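Local coordinates for protein five-membered-cyclitol-phosphate synthase (Streptomyces citricolor, PDB 6K96) that binds nicotinamide-adenine-dinucleotide in a Rossmann-like domain and belongs to the myo-inositol-1-phosphate synthase family, at residues A99-D107 and Q137-R145. Residues are numbered along the deposited sequence; the frame is centred on the assembly and turned at random.
With NAD (nicotinamide-adenine-dinucleotide), chain G.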
loop_
_atom_site.group_PDB
_atom_site.type_symbol
_atom_site.label_atom_id
_atom_site.label_comp_id
_atom_site.label_asym_id
_atom_site.label_seq_id
_atom_site.Cartn_x
_atom_site.Cartn_y
_atom_site.Cartn_z
ATOM N N ALA B 99 -39.743 6.380 22.663
ATOM C CA ALA B 99 -40.103 6.284 21.232
ATOM C C ALA B 99 -39.860 7.624 20.532
ATOM O O ALA B 99 -40.206 8.660 21.094
ATOM C CB ALA B 99 -41.552 5.893 21.134
ATOM N N GLY B 100 -39.304 7.604 19.329
ATOM C CA GLY B 100 -39.099 8.831 18.538
ATOM C C GLY B 100 -40.350 9.221 17.770
ATOM O O GLY B 100 -41.370 8.563 17.956
ATOM N N LEU B 101 -40.231 10.254 16.932
ATOM C CA LEU B 101 -41.224 10.693 15.919
ATOM C C LEU B 101 -41.083 9.812 14.686
ATOM O O LEU B 101 -39.994 9.814 14.102
ATOM C CB LEU B 101 -40.959 12.128 15.460
ATOM C CG LEU B 101 -40.953 13.218 16.526
ATOM C CD1 LEU B 101 -40.369 14.514 15.975
ATOM C CD2 LEU B 101 -42.339 13.458 17.066
ATOM N N THR B 102 -42.165 9.165 14.254
ATOM C CA THR B 102 -42.300 8.585 12.890
ATOM C C THR B 102 -42.826 9.681 11.954
ATOM O O THR B 102 -43.346 10.673 12.476
ATOM C CB THR B 102 -43.251 7.400 12.911
ATOM O OG1 THR B 102 -44.503 8.098 12.959
ATOM C CG2 THR B 102 -42.968 6.439 14.053
ATOM N N GLU B 103 -42.663 9.535 10.638
ATOM C CA GLU B 103 -42.928 10.610 9.632
ATOM C C GLU B 103 -44.336 11.218 9.852
ATOM O O GLU B 103 -44.468 12.456 9.712
ATOM C CB GLU B 103 -42.737 10.070 8.204
ATOM C CG GLU B 103 -42.822 11.142 7.117
ATOM C CD GLU B 103 -42.308 10.767 5.733
ATOM O OE1 GLU B 103 -41.766 9.651 5.594
ATOM O OE2 GLU B 103 -42.409 11.613 4.809
ATOM N N GLU B 104 -45.355 10.413 10.194
ATOM C CA GLU B 104 -46.759 10.902 10.406
ATOM C C GLU B 104 -46.864 11.767 11.670
ATOM O O GLU B 104 -47.682 12.665 11.679
ATOM C CB GLU B 104 -47.817 9.791 10.439
ATOM C CG GLU B 104 -47.328 8.411 10.825
ATOM C CD GLU B 104 -46.914 7.542 9.646
ATOM O OE1 GLU B 104 -47.683 6.597 9.339
ATOM O OE2 GLU B 104 -45.823 7.811 9.044
ATOM N N ASP B 105 -46.029 11.541 12.676
ATOM C CA ASP B 105 -45.963 12.374 13.910
ATOM C C ASP B 105 -45.128 13.643 13.683
ATOM O O ASP B 105 -44.810 14.305 14.673
ATOM C CB ASP B 105 -45.323 11.624 15.081
ATOM C CG ASP B 105 -45.861 10.231 15.350
ATOM O OD1 ASP B 105 -47.087 10.100 15.564
ATOM O OD2 ASP B 105 -45.034 9.294 15.389
ATOM N N ALA B 106 -44.771 13.992 12.447
ATOM C CA ALA B 106 -43.991 15.220 12.148
ATOM C C ALA B 106 -44.654 16.435 12.821
ATOM O O ALA B 106 -43.972 17.179 13.577
ATOM C CB ALA B 106 -43.891 15.405 10.645
ATOM N N ASP B 107 -45.957 16.596 12.566
ATOM C CA ASP B 107 -46.763 17.798 12.897
ATOM C C ASP B 107 -46.711 18.106 14.395
ATOM O O ASP B 107 -46.984 17.209 15.188
ATOM C CB ASP B 107 -48.206 17.594 12.455
ATOM C CG ASP B 107 -49.008 18.848 12.660
ATOM O OD1 ASP B 107 -48.378 19.902 12.713
ATOM O OD2 ASP B 107 -50.241 18.752 12.757
ATOM N N GLN B 137 -35.274 14.721 5.907
ATOM C CA GLN B 137 -35.568 16.189 5.999
ATOM C C GLN B 137 -36.749 16.471 6.934
ATOM O O GLN B 137 -36.642 17.387 7.762
ATOM C CB GLN B 137 -35.775 16.804 4.622
ATOM C CG GLN B 137 -35.830 18.330 4.624
ATOM C CD GLN B 137 -34.650 19.062 5.222
ATOM O OE1 GLN B 137 -33.603 19.221 4.598
ATOM N NE2 GLN B 137 -34.807 19.561 6.441
ATOM N N TRP B 138 -37.821 15.699 6.875
ATOM C CA TRP B 138 -38.964 15.867 7.811
ATOM C C TRP B 138 -38.512 15.772 9.282
ATOM O O TRP B 138 -39.074 16.519 10.115
ATOM C CB TRP B 138 -40.101 14.874 7.470
ATOM C CG TRP B 138 -39.739 13.443 7.703
ATOM C CD1 TRP B 138 -39.256 12.546 6.791
ATOM C CD2 TRP B 138 -39.780 12.758 8.967
ATOM N NE1 TRP B 138 -39.005 11.338 7.396
ATOM C CE2 TRP B 138 -39.321 11.443 8.734
ATOM C CE3 TRP B 138 -40.131 13.132 10.270
ATOM C CZ2 TRP B 138 -39.214 10.511 9.770
ATOM C CZ3 TRP B 138 -40.031 12.207 11.288
ATOM C CH2 TRP B 138 -39.573 10.917 11.038
ATOM N N ALA B 139 -37.569 14.877 9.615
ATOM C CA ALA B 139 -37.224 14.561 11.026
ATOM C C ALA B 139 -36.324 15.661 11.575
ATOM O O ALA B 139 -36.617 16.201 12.663
ATOM C CB ALA B 139 -36.563 13.216 11.144
ATOM N N ALA B 140 -35.288 16.013 10.818
ATOM C CA ALA B 140 -34.348 17.108 11.142
ATOM C C ALA B 140 -35.178 18.367 11.439
ATOM O O ALA B 140 -34.987 18.987 12.499
ATOM C CB ALA B 140 -33.392 17.283 9.982
ATOM N N ILE B 141 -36.137 18.707 10.572
ATOM C CA ILE B 141 -37.032 19.885 10.820
ATOM C C ILE B 141 -37.796 19.651 12.133
ATOM O O ILE B 141 -37.839 20.556 12.956
ATOM C CB ILE B 141 -37.982 20.107 9.611
ATOM C CG1 ILE B 141 -37.352 21.013 8.551
ATOM C CG2 ILE B 141 -39.341 20.619 10.061
ATOM C CD1 ILE B 141 -36.867 22.319 9.122
ATOM N N ALA B 142 -38.385 18.462 12.296
ATOM C CA ALA B 142 -39.328 18.107 13.383
ATOM C C ALA B 142 -38.594 18.149 14.714
ATOM O O ALA B 142 -39.014 18.940 15.560
ATOM C CB ALA B 142 -39.992 16.776 13.129
ATOM N N TYR B 143 -37.544 17.345 14.899
ATOM C CA TYR B 143 -36.738 17.381 16.140
ATOM C C TYR B 143 -36.245 18.803 16.406
ATOM O O TYR B 143 -36.084 19.180 17.580
ATOM C CB TYR B 143 -35.558 16.393 16.092
ATOM C CG TYR B 143 -36.005 14.977 16.307
ATOM C CD1 TYR B 143 -36.286 14.516 17.581
ATOM C CD2 TYR B 143 -36.239 14.144 15.242
ATOM C CE1 TYR B 143 -36.767 13.233 17.795
ATOM C CE2 TYR B 143 -36.744 12.872 15.436
ATOM C CZ TYR B 143 -37.014 12.417 16.709
ATOM O OH TYR B 143 -37.447 11.136 16.870
ATOM N N ALA B 144 -36.023 19.588 15.360
ATOM C CA ALA B 144 -35.510 20.966 15.517
ATOM C C ALA B 144 -36.620 21.882 16.092
ATOM O O ALA B 144 -36.354 22.710 16.978
ATOM C CB ALA B 144 -34.916 21.435 14.200
ATOM N N ARG B 145 -37.855 21.736 15.650
ATOM C CA ARG B 145 -38.958 22.607 16.154
ATOM C C ARG B 145 -39.319 22.128 17.562
ATOM O O ARG B 145 -39.596 22.979 18.420
ATOM C CB ARG B 145 -40.096 22.625 15.141
ATOM C CG ARG B 145 -39.613 23.141 13.791
ATOM C CD ARG B 145 -40.678 23.849 12.989
ATOM N NE ARG B 145 -41.501 22.931 12.206
ATOM C CZ ARG B 145 -42.624 23.273 11.596
ATOM N NH1 ARG B 145 -43.080 24.516 11.690
ATOM N NH2 ARG B 145 -43.298 22.374 10.898
HETATM P PA NAD G . -26.508 5.016 12.961
HETATM O O1A NAD G . -27.150 4.387 11.785
HETATM O O2A NAD G . -25.549 4.143 13.722
HETATM O O5B NAD G . -27.502 5.733 13.954
HETATM C C5B NAD G . -28.825 5.970 13.420
HETATM C C4B NAD G . -29.838 5.782 14.518
HETATM O O4B NAD G . -31.088 6.506 14.264
HETATM C C3B NAD G . -30.248 4.319 14.708
HETATM O O3B NAD G . -30.288 4.042 16.103
HETATM C C2B NAD G . -31.660 4.306 14.127
HETATM O O2B NAD G . -32.238 3.137 14.632
HETATM C C1B NAD G . -32.146 5.652 14.675
HETATM N N9A NAD G . -33.380 6.194 14.141
HETATM C C8A NAD G . -33.845 5.955 12.871
HETATM N N7A NAD G . -34.932 6.633 12.584
HETATM C C5A NAD G . -35.188 7.393 13.720
HETATM C C6A NAD G . -36.209 8.319 14.016
HETATM N N6A NAD G . -37.155 8.649 13.144
HETATM N N1A NAD G . -36.168 8.945 15.224
HETATM C C2A NAD G . -35.191 8.586 16.079
HETATM N N3A NAD G . -34.197 7.718 15.908
HETATM C C4A NAD G . -34.233 7.145 14.690
HETATM O O3 NAD G . -25.710 6.283 12.434
HETATM P PN NAD G . -24.344 6.933 12.981
HETATM O O1N NAD G . -24.518 7.191 14.428
HETATM O O2N NAD G . -23.280 6.046 12.408
HETATM O O5D NAD G . -24.365 8.345 12.203
HETATM C C5D NAD G . -25.505 9.260 12.476
HETATM C C4D NAD G . -25.546 10.332 11.428
HETATM O O4D NAD G . -24.367 11.168 11.474
HETATM C C3D NAD G . -25.627 9.771 10.001
HETATM O O3D NAD G . -26.474 10.623 9.261
HETATM C C2D NAD G . -24.216 10.000 9.466
HETATM O O2D NAD G . -24.091 10.210 8.073
HETATM C C1D NAD G . -23.859 11.323 10.141
HETATM N N1N NAD G . -22.383 11.541 10.074
HETATM C C2N NAD G . -21.501 10.490 10.497
HETATM C C3N NAD G . -20.135 10.561 10.282
HETATM C C7N NAD G . -19.267 9.427 10.797
HETATM O O7N NAD G . -19.764 8.549 11.491
HETATM N N7N NAD G . -17.980 9.419 10.460
HETATM C C4N NAD G . -19.650 11.677 9.601
HETATM C C5N NAD G . -20.483 12.761 9.355
HETATM C C6N NAD G . -21.851 12.643 9.517
#
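Tyr-143 OH accepts a hydrogen bond from the backbone N of Leu-101 at 2.9 Å, with an N-H...O angle of 157°. The same oxygen lies 3.0 Å from N1A of NAD. The two residues thus reach the adenine side by side: Leu-101 O accepts a hydrogen bond from NAD N6A at 3.2 Å. That carbonyl oxygen also sits in the plane of the Trp-138 ring, at its edge, 3.3 Å from CH2. Leu-101 CD1 is centred over one face of the Tyr-143 ring, a CH-pi contact, and also touches Ala-142 CB at 3.7 Å. The loop after strand 98-99, an outermost strand of a parallel sheet in the 3-2-1-4-5-6 order of a Rossmann fold, packs on helix 137-149 beside the adenine of NAD; Asp-62 and Leu-132 add further hydrogen bonds to NAD. Glu-103 lies over the Trp-138 indole: its CA stands 3.5 Å from the centroid of the six-membered ring, a CH-pi contact. With CG anti to the backbone N (chi1 -173°) and the chain extended beyond, the side chain runs along the indole toward CD1 and NE1, leaving the carboxylate nearly parallel to the ring, 7° between planes. Ala-139 CB flanks the opposite face. Within the loop, Asp-105 OD2 accepts from both Thr-102 N, through its anti lone pair, and Thr-102 OG1, from above the carboxylate plane.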